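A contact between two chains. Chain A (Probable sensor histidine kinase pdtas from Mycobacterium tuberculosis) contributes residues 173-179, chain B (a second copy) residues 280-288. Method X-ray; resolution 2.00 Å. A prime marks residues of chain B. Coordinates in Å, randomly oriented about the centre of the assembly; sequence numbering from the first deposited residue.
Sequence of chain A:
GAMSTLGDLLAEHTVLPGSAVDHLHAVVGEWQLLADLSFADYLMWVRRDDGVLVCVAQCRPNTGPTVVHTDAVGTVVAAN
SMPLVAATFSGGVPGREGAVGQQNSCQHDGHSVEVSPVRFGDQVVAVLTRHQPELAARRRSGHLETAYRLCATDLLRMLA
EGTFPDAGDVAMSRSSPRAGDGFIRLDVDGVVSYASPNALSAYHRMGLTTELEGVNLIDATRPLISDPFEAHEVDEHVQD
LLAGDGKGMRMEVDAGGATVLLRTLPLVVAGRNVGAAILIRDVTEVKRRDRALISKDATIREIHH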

# COMPACT_ATOMS: atom_id res chain seq x y z
N SER A 173 6.81 -3.67 -10.10
CA SER A 173 6.31 -2.49 -10.83
C SER A 173 5.53 -1.55 -9.92
O SER A 173 5.23 -1.89 -8.76
CB SER A 173 5.47 -2.90 -12.08
OG SER A 173 4.06 -2.90 -11.85
N ARG A 174 5.17 -0.36 -10.42
CA ARG A 174 4.50 0.64 -9.56
C ARG A 174 3.10 0.19 -9.17
O ARG A 174 2.58 0.59 -8.16
CB ARG A 174 4.44 1.99 -10.25
CG ARG A 174 5.74 2.71 -10.25
CD ARG A 174 5.69 3.87 -11.22
NE ARG A 174 7.02 4.42 -11.48
CZ ARG A 174 7.31 5.17 -12.54
NH1 ARG A 174 6.36 5.43 -13.44
NH2 ARG A 174 8.53 5.67 -12.72
N SER A 175 2.50 -0.63 -10.04
CA SER A 175 1.11 -1.03 -9.91
C SER A 175 0.90 -2.41 -9.17
O SER A 175 -0.25 -2.74 -8.82
CB SER A 175 0.46 -1.07 -11.31
OG SER A 175 1.18 -1.99 -12.17
N SER A 176 1.96 -3.18 -8.89
CA SER A 176 1.73 -4.53 -8.36
C SER A 176 1.08 -4.45 -6.98
O SER A 176 1.24 -3.45 -6.30
CB SER A 176 2.99 -5.36 -8.30
OG SER A 176 3.92 -4.75 -7.46
N PRO A 177 0.38 -5.52 -6.56
CA PRO A 177 -0.30 -5.54 -5.25
C PRO A 177 0.68 -5.27 -4.11
O PRO A 177 1.84 -5.64 -4.25
CB PRO A 177 -0.78 -6.99 -5.11
CG PRO A 177 -0.60 -7.61 -6.39
CD PRO A 177 0.36 -6.81 -7.25
N ARG A 178 0.26 -4.59 -3.05
CA ARG A 178 0.99 -4.54 -1.82
C ARG A 178 0.55 -5.76 -1.03
O ARG A 178 -0.51 -6.32 -1.26
CB ARG A 178 0.68 -3.23 -1.04
CG ARG A 178 0.76 -1.91 -1.92
CD ARG A 178 2.19 -1.64 -2.48
NE ARG A 178 2.20 -0.32 -3.17
CZ ARG A 178 2.57 0.82 -2.59
NH1 ARG A 178 2.97 0.85 -1.31
NH2 ARG A 178 2.55 1.97 -3.28
N ALA A 179 1.40 -6.22 -0.12
CA ALA A 179 1.01 -7.32 0.78
C ALA A 179 -0.42 -7.15 1.39
O ALA A 179 -1.24 -8.07 1.35
CB ALA A 179 2.11 -7.46 1.91
N ILE B 280 2.66 11.14 -1.59
CA ILE B 280 3.92 11.06 -2.36
C ILE B 280 4.55 9.71 -2.21
O ILE B 280 4.50 9.12 -1.16
CB ILE B 280 4.89 12.21 -1.99
CG1 ILE B 280 6.20 12.14 -2.81
CG2 ILE B 280 5.18 12.25 -0.50
CD1 ILE B 280 7.14 13.35 -2.47
N ARG B 281 5.10 9.18 -3.31
CA ARG B 281 5.78 7.89 -3.19
C ARG B 281 7.12 8.04 -3.91
O ARG B 281 7.13 8.41 -5.07
CB ARG B 281 5.00 6.80 -3.91
CG ARG B 281 5.72 5.44 -3.72
CD ARG B 281 5.10 4.23 -4.45
NE ARG B 281 5.80 3.06 -3.89
CZ ARG B 281 5.84 1.83 -4.43
NH1 ARG B 281 5.12 1.54 -5.53
NH2 ARG B 281 6.51 0.86 -3.78
N ASP B 282 8.22 7.79 -3.22
CA ASP B 282 9.54 7.71 -3.88
C ASP B 282 9.61 6.48 -4.78
O ASP B 282 9.61 5.31 -4.34
CB ASP B 282 10.64 7.72 -2.81
CG ASP B 282 12.05 7.66 -3.43
OD1 ASP B 282 12.14 7.44 -4.65
OD2 ASP B 282 13.05 7.85 -2.67
N VAL B 283 9.61 6.70 -6.08
CA VAL B 283 9.68 5.55 -6.97
C VAL B 283 11.06 5.43 -7.72
O VAL B 283 11.13 4.89 -8.80
CB VAL B 283 8.52 5.54 -7.95
CG1 VAL B 283 7.19 5.39 -7.19
CG2 VAL B 283 8.51 6.80 -8.80
N THR B 284 12.08 6.04 -7.18
CA THR B 284 13.40 6.04 -7.80
C THR B 284 13.86 4.63 -8.19
O THR B 284 14.28 4.42 -9.34
CB THR B 284 14.42 6.67 -6.84
OG1 THR B 284 13.96 7.98 -6.49
CG2 THR B 284 15.84 6.80 -7.50
N GLU B 285 13.74 3.68 -7.26
CA GLU B 285 14.20 2.31 -7.47
C GLU B 285 13.07 1.43 -7.96
O GLU B 285 13.31 0.33 -8.38
CB GLU B 285 14.78 1.71 -6.19
CG GLU B 285 15.69 2.71 -5.39
CD GLU B 285 16.90 3.14 -6.19
OE1 GLU B 285 17.27 2.37 -7.10
OE2 GLU B 285 17.45 4.23 -5.96
N VAL B 286 11.84 1.89 -7.85
CA VAL B 286 10.69 1.09 -8.29
C VAL B 286 10.58 1.23 -9.81
O VAL B 286 10.48 0.25 -10.51
CB VAL B 286 9.37 1.49 -7.54
CG1 VAL B 286 8.21 0.63 -8.04
CG2 VAL B 286 9.55 1.35 -6.01
N LYS B 287 10.57 2.47 -10.27
CA LYS B 287 10.91 2.89 -11.66
C LYS B 287 11.96 2.00 -12.35
O LYS B 287 11.73 1.57 -13.48
CB LYS B 287 11.39 4.37 -11.66
CG LYS B 287 11.42 5.04 -13.02
CD LYS B 287 12.11 6.41 -13.00
CE LYS B 287 12.28 6.92 -14.44
NZ LYS B 287 12.66 8.37 -14.47
N ARG B 288 13.10 1.73 -11.69
CA ARG B 288 14.17 1.00 -12.37
C ARG B 288 14.18 -0.50 -12.10
O ARG B 288 14.54 -1.27 -12.99
CB ARG B 288 15.54 1.62 -12.06
CG ARG B 288 16.04 1.46 -10.64
CD ARG B 288 17.16 2.47 -10.36
NE ARG B 288 18.20 2.50 -11.40
CZ ARG B 288 18.97 1.46 -11.74
NH1 ARG B 288 18.78 0.26 -11.18
NH2 ARG B 288 19.90 1.60 -12.68
O HOH W 1 4.55 -1.03 -6.46
O HOH W 2 3.03 2.98 -6.42

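Contact between an irregular segment of chain A and the end of a strand plus a short, weakly bonded helical turn of chain B. The backbones come nearest where the CA atoms of Ser173 and Val286′ lie 6.2 Å apart, and no direct hydrogen bond crosses between the stretches; packing, stacking and water join them. Within the turn, Lys287′ N donates to Val283′ O (2.9 Å), and Asp282′ OD1 accepts from Thr284′ N (2.9 Å) and Thr284′ OG1 (2.6 Å). The CA-to-CB bonds of Val283′ and Val286′ point toward chain A. Arg174 leaves its backbone sideways, but chi1 m followed by t at chi2 and chi3 extends it along this apolar surface: Arg174 CG meets Val286′ CG1 at 3.9 Å, and Arg174 NE lies 3.9 Å from Val283′ CG2. Arg174 NH2 comes within 3.0 Å of Lys287′ CG, a tight approach to the aliphatic part of the lysine, whose chain is t from chi1 to chi4 and whose CA-to-CB bond points sideways. The price is Arg174 NE, buried without a polar partner.

Arg281′ has its CA-to-CB bond toward chain A and is t at chi1, chi2 and chi3, an extended chain. Arg178 starts sideways, and its m, m, t course brings its guanidinium flat onto that of Arg281′, centres 3.9 Å apart and planes at 28°. Arg178 NH2 and Arg281′ NH1, 3.4 Å apart, are both donors of like charge, so the stack leaves their hydrogens to bond to other partners. Water 2 accepts from Arg281′ NH1 (2.7 Å) and, weakly, from Arg178 NH2 (3.3 Å), and donates to Arg174 O (3.0 Å). Water 1 accepts from Arg281′ NH1 at 2.8 Å and lies 2.5 Å from Ser173 O. Arg174 O is itself 3.8 Å from Arg281′ NH1, near the guanidinium plane, so water 2 bridges a gap too long for a direct bond.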